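Local coordinates for protein ESSB (Geobacillus thermodenitrificans, PDB 4ANO) that forms part of the integral membrane machinery of a type VII secretion system, represented here by the cytoplasmic, probably kinase-like portion of a longer membrane protein, at residues F73-I79 against L115-L121; L84-R89 against W197-E202; R105-V110 against F125-K131. Residues are numbered along the deposited sequence.

Contact 1: F73-I79 against L115-L121; sequences FLTFAAI and LMFNRAL
Start at Phe73, extended (phi/psi -64/147°), whose CA lies 3.4 Å from Phe117 O in a CA-H...O contact. Its chi1 of -93°, between wells, lays one ring face over Asn118 N and Phe117 C, and Phe73 CB meets the selenomethionine Met116 at CE (3.7 Å). Leu74 is the antiparallel hydrogen-bonded partner of Phe117, CA-CA 5.0 Å: Leu74 N donates to Phe117 O (2.9 Å) and Phe117 N to Leu74 O (2.8 Å). At Thr75, the N-cap, the chain turns into a helix; a p rotamer lets Thr75 OG1 accept from Ala78 N (3.1 Å). Water 1 bridges the parting backbones, 3.0 Å from Phe76 N and 2.6 Å from Leu115 O. Phe76, chi1 t, sets CD2 4.0 Å from Phe117 CE1. One helical turn on, Ile79 (m, m) makes a CH-pi contact, CG1 4.0 Å from the Phe117 ring centroid, while Ile79 CD1 touches Leu121 CD2 (3.6 Å). Leu121 is delivered by a type I turn from Asn118, closed by Leu121 N to Asn118 O (3.1 Å). Strand 115-117 also pairs with 123-125, consistent with the beta7-beta8 hairpin of a protein-kinase-like C-lobe, met by the chain just past the hinge.

Contact 2: L84-R89 against W197-E202; sequences LLSRIR and WVDEEE
Both segments are regular alpha-helix, with phi from -51 to -73° and psi from -32 to -47°, and each is held by its own i to i+4 bonds, such as Ile88 N to Leu84 O (2.9 Å) and Glu202 N to Val198 O (2.7 Å). They run nearly antiparallel: the signed crossing angle is -160°, and the local axes approach to 9.5 Å. Leu85 faces Glu201 (CA-CA 6.0 Å), and one turn further Ile88 faces Val198 (CA-CA 6.1 Å). Helix 84-98 probably holds the place of helix alphaE in a kinase-like C-lobe, flanked here by the last helix of the chain, 187-207.

Ile88 (m, t) is central. Its CD1 sits over the face of the Trp197 five-membered ring, 3.5 Å from the centroid and only 5° off the normal, a clear CH-pi contact, while Ile88 CG2 rests on Val198 CB (3.6 Å). Trp197 takes chi1 t, chi2 10°, which also brings its CZ2 4.2 Å from Leu84 CD1. Leu85 (t, p) directs CD1 to Val198 CG2 (3.5 Å), and Arg89 CG lies 3.8 Å from Val198 CG2. Glu201 (t, p) joins with its methylenes, CB 3.9 Å from Ile88 CD1 and CG 4.0 Å from Leu85 CB.

Arg89, extended beyond chi1, sends NH2 to Glu202 OE1 (2.9 Å) in a salt bridge; Glu202 OE2 pairs in turn with Arg206. Glu201 OE2 accepts from water 2 (2.9 Å), which accepts from Leu85 N (3.0 Å). The interface thus has an apolar centre of aliphatic and indole groups, edged by one salt bridge and one water link.

Contact 3: R105-V110 against F125-K131; sequences RLIFIV and FLHVGVK
Lys131 N donates to Arg105 O at 2.7 Å and 175°, the shortest and straightest of three backbone hydrogen bonds in this two-stranded antiparallel ribbon; its place in the chain is consistent with the beta6-beta9 pair of a protein-kinase-like fold. The other two join Ile107 and Gly129 as a hydrogen-bonded pair (CA-CA 4.7 Å): Ile107 N to Gly129 O and Gly129 N to Ile107 O, both 2.9 Å. Between that pair and the Lys131-Arg105 bond, Leu106 and Val130 form a non-hydrogen-bonded pair (CA-CA 4.9 Å), with side chains on one face and Ile107 on the other.

A water sits at each end of the ribbon. Water 3 ties the Arg105 side chain to Lys131, accepting from Arg105 NH1 (3.0 Å) and donating to Lys131 O (2.8 Å), and the same NH1 also bonds Glu41 O. Where the strands diverge, water 4 carries the backbone pairing on, linking Ile109 N (2.9 Å) to His127 O (2.8 Å).

Packing follows the backbone. Ile107 (m, t) lays CD1 against Lys131 CB (3.6 Å), and Leu106 CB meets Val128 CG1 (3.9 Å). Past the ribbon, Phe108 and Phe125, both chi1 m, form an oblique aromatic pair, centroids 5.0 Å apart and planes at 43°, backed by helix 84-98. Val128 CG1 sits over one face of the Phe108 ring. At the far end, Phe125 CE1 lies 3.6 Å from Ile109 O and 3.7 Å from Val110 CG2.

Along the chain the segments come as 73-79, 84-89, 105-110, 115-121, 125-131 and 197-202, so contact 1 interleaves with both others and contact 3 falls entirely between the two halves of contact 2. Contact 1 is the middle piece: its centre is about 17 Å from that of contact 2 and about 18 Å from that of contact 3, and it touches both, through Leu121 on Ser86 and Leu115 on Phe125. Contacts 2 and 3 lie on opposite sides of the chain's centre, centres about 27 Å apart. Helix 84-98 runs between them, carrying half of contact 2 and packing against Leu115 and Phe125, so the three contacts tie helices and short strands into what is probably the kinase-like C-lobe.

Contact 1: F73-I79 against L115-L121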
# COMPACT_ATOMS: atom_id res chain seq x y z
N PHE A 73 2.65 8.71 -13.22
CA PHE A 73 2.01 7.75 -12.31
C PHE A 73 0.74 8.38 -11.72
O PHE A 73 0.67 9.62 -11.61
CB PHE A 73 2.95 7.38 -11.20
CG PHE A 73 3.76 6.15 -11.46
CD1 PHE A 73 3.99 5.64 -12.72
CD2 PHE A 73 4.34 5.48 -10.39
CE1 PHE A 73 4.74 4.49 -12.94
CE2 PHE A 73 5.10 4.35 -10.58
CZ PHE A 73 5.31 3.81 -11.87
N LEU A 74 -0.27 7.50 -11.46
CA LEU A 74 -1.60 7.82 -10.89
C LEU A 74 -1.66 7.53 -9.38
O LEU A 74 -1.11 6.53 -8.89
CB LEU A 74 -2.73 6.97 -11.55
CG LEU A 74 -3.33 6.98 -12.98
CD1 LEU A 74 -3.22 8.30 -13.67
CD2 LEU A 74 -2.77 5.79 -13.84
N THR A 75 -2.34 8.40 -8.65
CA THR A 75 -2.54 8.23 -7.23
C THR A 75 -3.59 7.23 -6.97
O THR A 75 -4.36 6.83 -7.86
CB THR A 75 -3.04 9.59 -6.65
OG1 THR A 75 -4.29 9.91 -7.27
CG2 THR A 75 -2.06 10.71 -7.06
N PHE A 76 -3.63 6.81 -5.70
CA PHE A 76 -4.63 5.89 -5.24
C PHE A 76 -6.03 6.51 -5.49
O PHE A 76 -6.93 5.85 -6.02
CB PHE A 76 -4.42 5.66 -3.74
CG PHE A 76 -5.31 4.59 -3.18
CD1 PHE A 76 -6.60 4.89 -2.72
CD2 PHE A 76 -4.88 3.24 -3.14
CE1 PHE A 76 -7.38 3.90 -2.19
CE2 PHE A 76 -5.66 2.24 -2.54
CZ PHE A 76 -6.92 2.60 -2.08
N ALA A 77 -6.22 7.76 -5.12
CA ALA A 77 -7.56 8.34 -5.36
C ALA A 77 -7.98 8.37 -6.85
O ALA A 77 -9.17 8.13 -7.18
CB ALA A 77 -7.73 9.66 -4.65
N ALA A 78 -7.02 8.52 -7.79
CA ALA A 78 -7.35 8.42 -9.20
C ALA A 78 -7.85 7.03 -9.61
O ALA A 78 -8.77 6.91 -10.44
CB ALA A 78 -6.14 8.83 -10.08
N ILE A 79 -7.23 5.97 -9.09
CA ILE A 79 -7.71 4.64 -9.41
C ILE A 79 -9.08 4.39 -8.81
O ILE A 79 -9.90 3.69 -9.40
CB ILE A 79 -6.66 3.55 -9.04
CG1 ILE A 79 -5.32 3.98 -9.61
CG2 ILE A 79 -7.15 2.22 -9.51
CD1 ILE A 79 -5.34 4.08 -11.21
N LEU A 115 0.90 4.46 -1.93
CA LEU A 115 0.86 3.75 -3.19
C LEU A 115 0.65 4.66 -4.39
O LEU A 115 -0.19 5.54 -4.34
CB LEU A 115 -0.30 2.80 -3.17
CG LEU A 115 -0.21 1.55 -2.29
CD1 LEU A 115 -1.58 0.85 -2.20
CD2 LEU A 115 0.85 0.57 -2.86
N MSE A 116 1.34 4.38 -5.49
CA MSE A 116 0.98 5.00 -6.79
C MSE A 116 0.94 3.91 -7.86
O MSE A 116 1.40 2.78 -7.61
CB MSE A 116 1.93 6.12 -7.17
CG MSE A 116 2.04 7.21 -6.13
SE MSE A 116 2.85 8.77 -6.95
CE MSE A 116 1.45 9.12 -8.27
N PHE A 117 0.38 4.22 -9.04
CA PHE A 117 0.08 3.18 -10.04
C PHE A 117 0.57 3.55 -11.40
O PHE A 117 0.53 4.71 -11.70
CB PHE A 117 -1.46 2.96 -10.15
CG PHE A 117 -2.03 2.43 -8.83
CD1 PHE A 117 -2.33 3.29 -7.78
CD2 PHE A 117 -2.26 1.06 -8.69
CE1 PHE A 117 -2.80 2.76 -6.53
CE2 PHE A 117 -2.73 0.53 -7.47
CZ PHE A 117 -3.03 1.38 -6.40
N ASN A 118 0.99 2.58 -12.18
CA ASN A 118 1.51 2.90 -13.54
C ASN A 118 0.38 2.82 -14.49
O ASN A 118 -0.73 2.61 -14.07
CB ASN A 118 2.67 1.97 -13.92
CG ASN A 118 2.28 0.50 -14.06
OD1 ASN A 118 1.10 0.10 -14.08
ND2 ASN A 118 3.32 -0.33 -14.19
N ARG A 119 0.69 2.97 -15.79
CA ARG A 119 -0.30 2.94 -16.88
C ARG A 119 -1.08 1.61 -16.96
O ARG A 119 -2.22 1.60 -17.42
CB ARG A 119 0.40 3.27 -18.22
CG ARG A 119 0.89 4.72 -18.36
CD ARG A 119 1.43 5.09 -19.76
NE ARG A 119 2.81 4.69 -20.02
CZ ARG A 119 3.87 5.53 -19.99
NH1 ARG A 119 3.69 6.82 -19.70
NH2 ARG A 119 5.10 5.08 -20.26
N ALA A 120 -0.46 0.50 -16.51
CA ALA A 120 -1.09 -0.86 -16.47
C ALA A 120 -1.72 -1.23 -15.13
O ALA A 120 -1.96 -2.40 -14.86
CB ALA A 120 -0.08 -1.94 -16.85
N LEU A 121 -1.95 -0.21 -14.30
CA LEU A 121 -2.53 -0.34 -12.92
C LEU A 121 -1.78 -1.26 -11.98
O LEU A 121 -2.36 -1.87 -11.05
CB LEU A 121 -4.01 -0.74 -13.00
CG LEU A 121 -4.94 0.26 -13.66
CD1 LEU A 121 -6.31 0.25 -13.01
CD2 LEU A 121 -4.36 1.67 -13.73
O HOH W 1 -1.46 7.78 -3.82

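Contact 2: L84-R89 against W197-E202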
# COMPACT_ATOMS: atom_id res chain seq x y z
N LEU A 84 -15.39 -0.43 -11.01
CA LEU A 84 -15.21 -1.47 -9.97
C LEU A 84 -14.29 -2.58 -10.49
O LEU A 84 -13.35 -2.98 -9.80
CB LEU A 84 -16.53 -2.05 -9.46
CG LEU A 84 -16.40 -3.09 -8.35
CD1 LEU A 84 -15.60 -2.51 -7.15
CD2 LEU A 84 -17.76 -3.49 -7.90
N LEU A 85 -14.53 -3.05 -11.72
CA LEU A 85 -13.75 -4.14 -12.30
C LEU A 85 -12.24 -3.84 -12.33
O LEU A 85 -11.33 -4.61 -11.90
CB LEU A 85 -14.24 -4.49 -13.73
CG LEU A 85 -13.42 -5.57 -14.47
CD1 LEU A 85 -13.28 -6.92 -13.77
CD2 LEU A 85 -13.99 -5.78 -15.91
N SER A 86 -11.97 -2.62 -12.76
CA SER A 86 -10.63 -2.13 -12.75
C SER A 86 -9.95 -2.01 -11.36
O SER A 86 -8.75 -2.27 -11.17
CB SER A 86 -10.75 -0.70 -13.20
OG SER A 86 -9.48 -0.13 -13.10
N ARG A 87 -10.71 -1.46 -10.43
CA ARG A 87 -10.19 -1.45 -9.04
C ARG A 87 -9.91 -2.83 -8.46
O ARG A 87 -8.94 -3.01 -7.70
CB ARG A 87 -11.16 -0.65 -8.16
CG ARG A 87 -11.02 0.88 -8.33
CD ARG A 87 -12.38 1.61 -8.36
NE ARG A 87 -13.34 1.29 -7.28
CZ ARG A 87 -14.65 1.51 -7.37
NH1 ARG A 87 -15.18 2.03 -8.47
NH2 ARG A 87 -15.47 1.21 -6.35
N ILE A 88 -10.75 -3.82 -8.76
CA ILE A 88 -10.50 -5.20 -8.20
C ILE A 88 -9.27 -5.79 -8.86
O ILE A 88 -8.50 -6.50 -8.20
CB ILE A 88 -11.68 -6.19 -8.47
CG1 ILE A 88 -12.89 -5.75 -7.69
CG2 ILE A 88 -11.26 -7.71 -8.08
CD1 ILE A 88 -14.19 -6.44 -8.27
N ARG A 89 -9.03 -5.45 -10.14
CA ARG A 89 -7.84 -6.02 -10.82
C ARG A 89 -6.62 -5.42 -10.18
O ARG A 89 -5.61 -6.13 -9.99
CB ARG A 89 -7.87 -5.77 -12.34
CG ARG A 89 -8.66 -6.91 -13.10
CD ARG A 89 -8.86 -6.57 -14.60
NE ARG A 89 -9.77 -7.53 -15.30
CZ ARG A 89 -10.44 -7.26 -16.44
NH1 ARG A 89 -10.34 -6.06 -17.03
NH2 ARG A 89 -11.24 -8.18 -17.00
N TRP A 197 -14.48 -12.69 -6.82
CA TRP A 197 -15.11 -11.37 -7.03
C TRP A 197 -14.86 -10.79 -8.42
O TRP A 197 -15.79 -10.26 -9.02
CB TRP A 197 -14.64 -10.39 -5.98
CG TRP A 197 -15.46 -9.10 -5.93
CD1 TRP A 197 -16.65 -8.79 -6.57
CD2 TRP A 197 -15.17 -8.00 -5.10
NE1 TRP A 197 -17.06 -7.53 -6.23
CE2 TRP A 197 -16.16 -7.02 -5.32
CE3 TRP A 197 -14.13 -7.72 -4.22
CZ2 TRP A 197 -16.15 -5.81 -4.66
CZ3 TRP A 197 -14.12 -6.53 -3.58
CH2 TRP A 197 -15.11 -5.58 -3.78
N VAL A 198 -13.64 -10.91 -8.95
CA VAL A 198 -13.32 -10.19 -10.23
C VAL A 198 -14.11 -10.95 -11.32
O VAL A 198 -14.67 -10.32 -12.23
CB VAL A 198 -11.79 -10.17 -10.61
CG1 VAL A 198 -11.29 -11.53 -11.00
CG2 VAL A 198 -11.49 -9.14 -11.77
N ASP A 199 -14.18 -12.29 -11.19
CA ASP A 199 -14.97 -13.12 -12.14
C ASP A 199 -16.44 -12.67 -12.16
O ASP A 199 -17.03 -12.47 -13.22
CB ASP A 199 -14.92 -14.65 -11.82
CG ASP A 199 -13.57 -15.30 -12.18
OD1 ASP A 199 -12.76 -14.66 -12.89
OD2 ASP A 199 -13.30 -16.46 -11.73
N GLU A 200 -17.02 -12.48 -10.97
CA GLU A 200 -18.41 -12.06 -10.85
C GLU A 200 -18.61 -10.72 -11.51
O GLU A 200 -19.58 -10.48 -12.30
CB GLU A 200 -18.81 -12.01 -9.38
CG GLU A 200 -19.00 -13.40 -8.79
CD GLU A 200 -19.32 -13.37 -7.31
OE1 GLU A 200 -19.27 -12.27 -6.68
OE2 GLU A 200 -19.62 -14.46 -6.77
N GLU A 201 -17.68 -9.82 -11.21
CA GLU A 201 -17.81 -8.48 -11.69
C GLU A 201 -17.54 -8.40 -13.20
O GLU A 201 -18.21 -7.65 -13.90
CB GLU A 201 -16.82 -7.54 -10.97
CG GLU A 201 -17.06 -6.12 -11.40
CD GLU A 201 -18.49 -5.56 -11.03
OE1 GLU A 201 -19.18 -6.11 -10.13
OE2 GLU A 201 -18.89 -4.48 -11.57
N GLU A 202 -16.62 -9.20 -13.70
CA GLU A 202 -16.37 -9.23 -15.17
C GLU A 202 -17.62 -9.75 -15.94
O GLU A 202 -17.96 -9.20 -16.97
CB GLU A 202 -15.18 -10.15 -15.50
CG GLU A 202 -14.95 -10.33 -16.99
CD GLU A 202 -13.66 -11.02 -17.39
OE1 GLU A 202 -12.59 -10.70 -16.80
OE2 GLU A 202 -13.71 -11.83 -18.32
O HOH W 2 -17.21 -2.57 -12.95

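Contact 3: R105-V110 against F125-K131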
# COMPACT_ATOMS: atom_id res chain seq x y z
N ARG A 105 16.14 -7.48 2.41
CA ARG A 105 15.98 -6.65 3.61
C ARG A 105 14.78 -5.64 3.50
O ARG A 105 14.50 -4.91 4.43
CB ARG A 105 17.28 -5.90 3.97
CG ARG A 105 18.34 -6.74 4.70
CD ARG A 105 19.59 -5.92 5.07
NE ARG A 105 20.20 -5.37 3.89
CZ ARG A 105 20.50 -4.08 3.69
NH1 ARG A 105 20.30 -3.19 4.63
NH2 ARG A 105 21.04 -3.71 2.54
N LEU A 106 14.10 -5.61 2.38
CA LEU A 106 13.01 -4.58 2.19
C LEU A 106 11.70 -5.00 2.85
O LEU A 106 11.34 -6.18 2.79
CB LEU A 106 12.77 -4.29 0.70
CG LEU A 106 14.02 -3.79 0.01
CD1 LEU A 106 13.62 -3.71 -1.52
CD2 LEU A 106 14.44 -2.44 0.54
N ILE A 107 11.03 -4.10 3.55
CA ILE A 107 9.79 -4.43 4.28
C ILE A 107 8.69 -3.49 3.87
O ILE A 107 8.88 -2.26 3.91
CB ILE A 107 9.99 -4.39 5.80
CG1 ILE A 107 11.08 -5.42 6.21
CG2 ILE A 107 8.66 -4.62 6.55
CD1 ILE A 107 11.47 -5.41 7.74
N PHE A 108 7.53 -4.02 3.48
CA PHE A 108 6.49 -3.15 2.88
C PHE A 108 5.39 -2.72 3.85
O PHE A 108 5.00 -3.52 4.73
CB PHE A 108 5.93 -3.84 1.63
CG PHE A 108 6.97 -3.99 0.55
CD1 PHE A 108 7.22 -2.96 -0.31
CD2 PHE A 108 7.78 -5.15 0.49
CE1 PHE A 108 8.22 -3.07 -1.29
CE2 PHE A 108 8.81 -5.28 -0.46
CZ PHE A 108 9.02 -4.25 -1.36
N ILE A 109 5.04 -1.44 3.79
CA ILE A 109 3.89 -0.86 4.55
C ILE A 109 2.84 -0.47 3.53
O ILE A 109 3.10 0.34 2.59
CB ILE A 109 4.26 0.29 5.53
CG1 ILE A 109 2.99 1.02 6.09
CG2 ILE A 109 5.22 1.40 4.87
CD1 ILE A 109 3.36 1.81 7.39
N VAL A 110 1.60 -1.01 3.72
CA VAL A 110 0.58 -0.86 2.70
C VAL A 110 -0.53 0.06 3.20
O VAL A 110 -1.22 -0.18 4.22
CB VAL A 110 -0.02 -2.23 2.30
CG1 VAL A 110 -1.14 -2.04 1.29
CG2 VAL A 110 1.10 -3.16 1.79
N PHE A 125 5.12 1.14 -4.34
CA PHE A 125 5.21 1.80 -3.05
C PHE A 125 6.10 2.98 -3.08
O PHE A 125 7.16 2.95 -3.77
CB PHE A 125 5.76 0.82 -1.97
CG PHE A 125 4.87 -0.30 -1.73
CD1 PHE A 125 3.75 -0.13 -0.93
CD2 PHE A 125 5.08 -1.52 -2.32
CE1 PHE A 125 2.89 -1.15 -0.69
CE2 PHE A 125 4.19 -2.55 -2.15
CZ PHE A 125 3.07 -2.36 -1.35
N LEU A 126 5.76 4.01 -2.34
CA LEU A 126 6.55 5.13 -2.18
C LEU A 126 7.65 4.90 -1.15
O LEU A 126 8.83 4.80 -1.50
CB LEU A 126 5.71 6.35 -1.77
CG LEU A 126 4.80 6.78 -2.94
CD1 LEU A 126 3.66 7.61 -2.50
CD2 LEU A 126 5.66 7.53 -3.98
N HIS A 127 7.27 4.80 0.10
CA HIS A 127 8.23 4.52 1.18
C HIS A 127 8.35 3.00 1.42
O HIS A 127 7.35 2.30 1.41
CB HIS A 127 7.78 5.13 2.48
CG HIS A 127 8.65 4.74 3.64
ND1 HIS A 127 9.94 5.21 3.80
CD2 HIS A 127 8.48 3.79 4.57
CE1 HIS A 127 10.51 4.60 4.82
NE2 HIS A 127 9.62 3.76 5.35
N VAL A 128 9.59 2.53 1.65
CA VAL A 128 9.81 1.08 1.98
C VAL A 128 10.75 1.05 3.16
O VAL A 128 11.61 1.93 3.30
CB VAL A 128 10.46 0.45 0.76
CG1 VAL A 128 10.76 -0.95 1.05
CG2 VAL A 128 9.45 0.45 -0.49
N GLY A 129 10.42 0.16 4.14
CA GLY A 129 11.34 -0.07 5.31
C GLY A 129 12.51 -1.00 4.99
O GLY A 129 12.60 -1.64 3.93
N VAL A 130 13.50 -0.93 5.90
CA VAL A 130 14.66 -1.78 5.84
C VAL A 130 14.82 -2.53 7.09
O VAL A 130 14.85 -1.98 8.19
CB VAL A 130 15.94 -0.93 5.60
CG1 VAL A 130 17.18 -1.85 5.40
CG2 VAL A 130 15.71 -0.06 4.36
N LYS A 131 14.84 -3.85 6.93
CA LYS A 131 14.97 -4.69 8.14
C LYS A 131 16.11 -4.31 9.07
O LYS A 131 17.26 -4.15 8.62
CB LYS A 131 15.01 -6.15 7.71
CG LYS A 131 14.76 -7.19 8.92
CD LYS A 131 15.01 -8.63 8.39
CE LYS A 131 15.33 -9.67 9.50
NZ LYS A 131 14.87 -9.30 10.87
O HOH W 3 19.81 -3.59 7.61
O HOH W 4 6.20 -0.22 1.45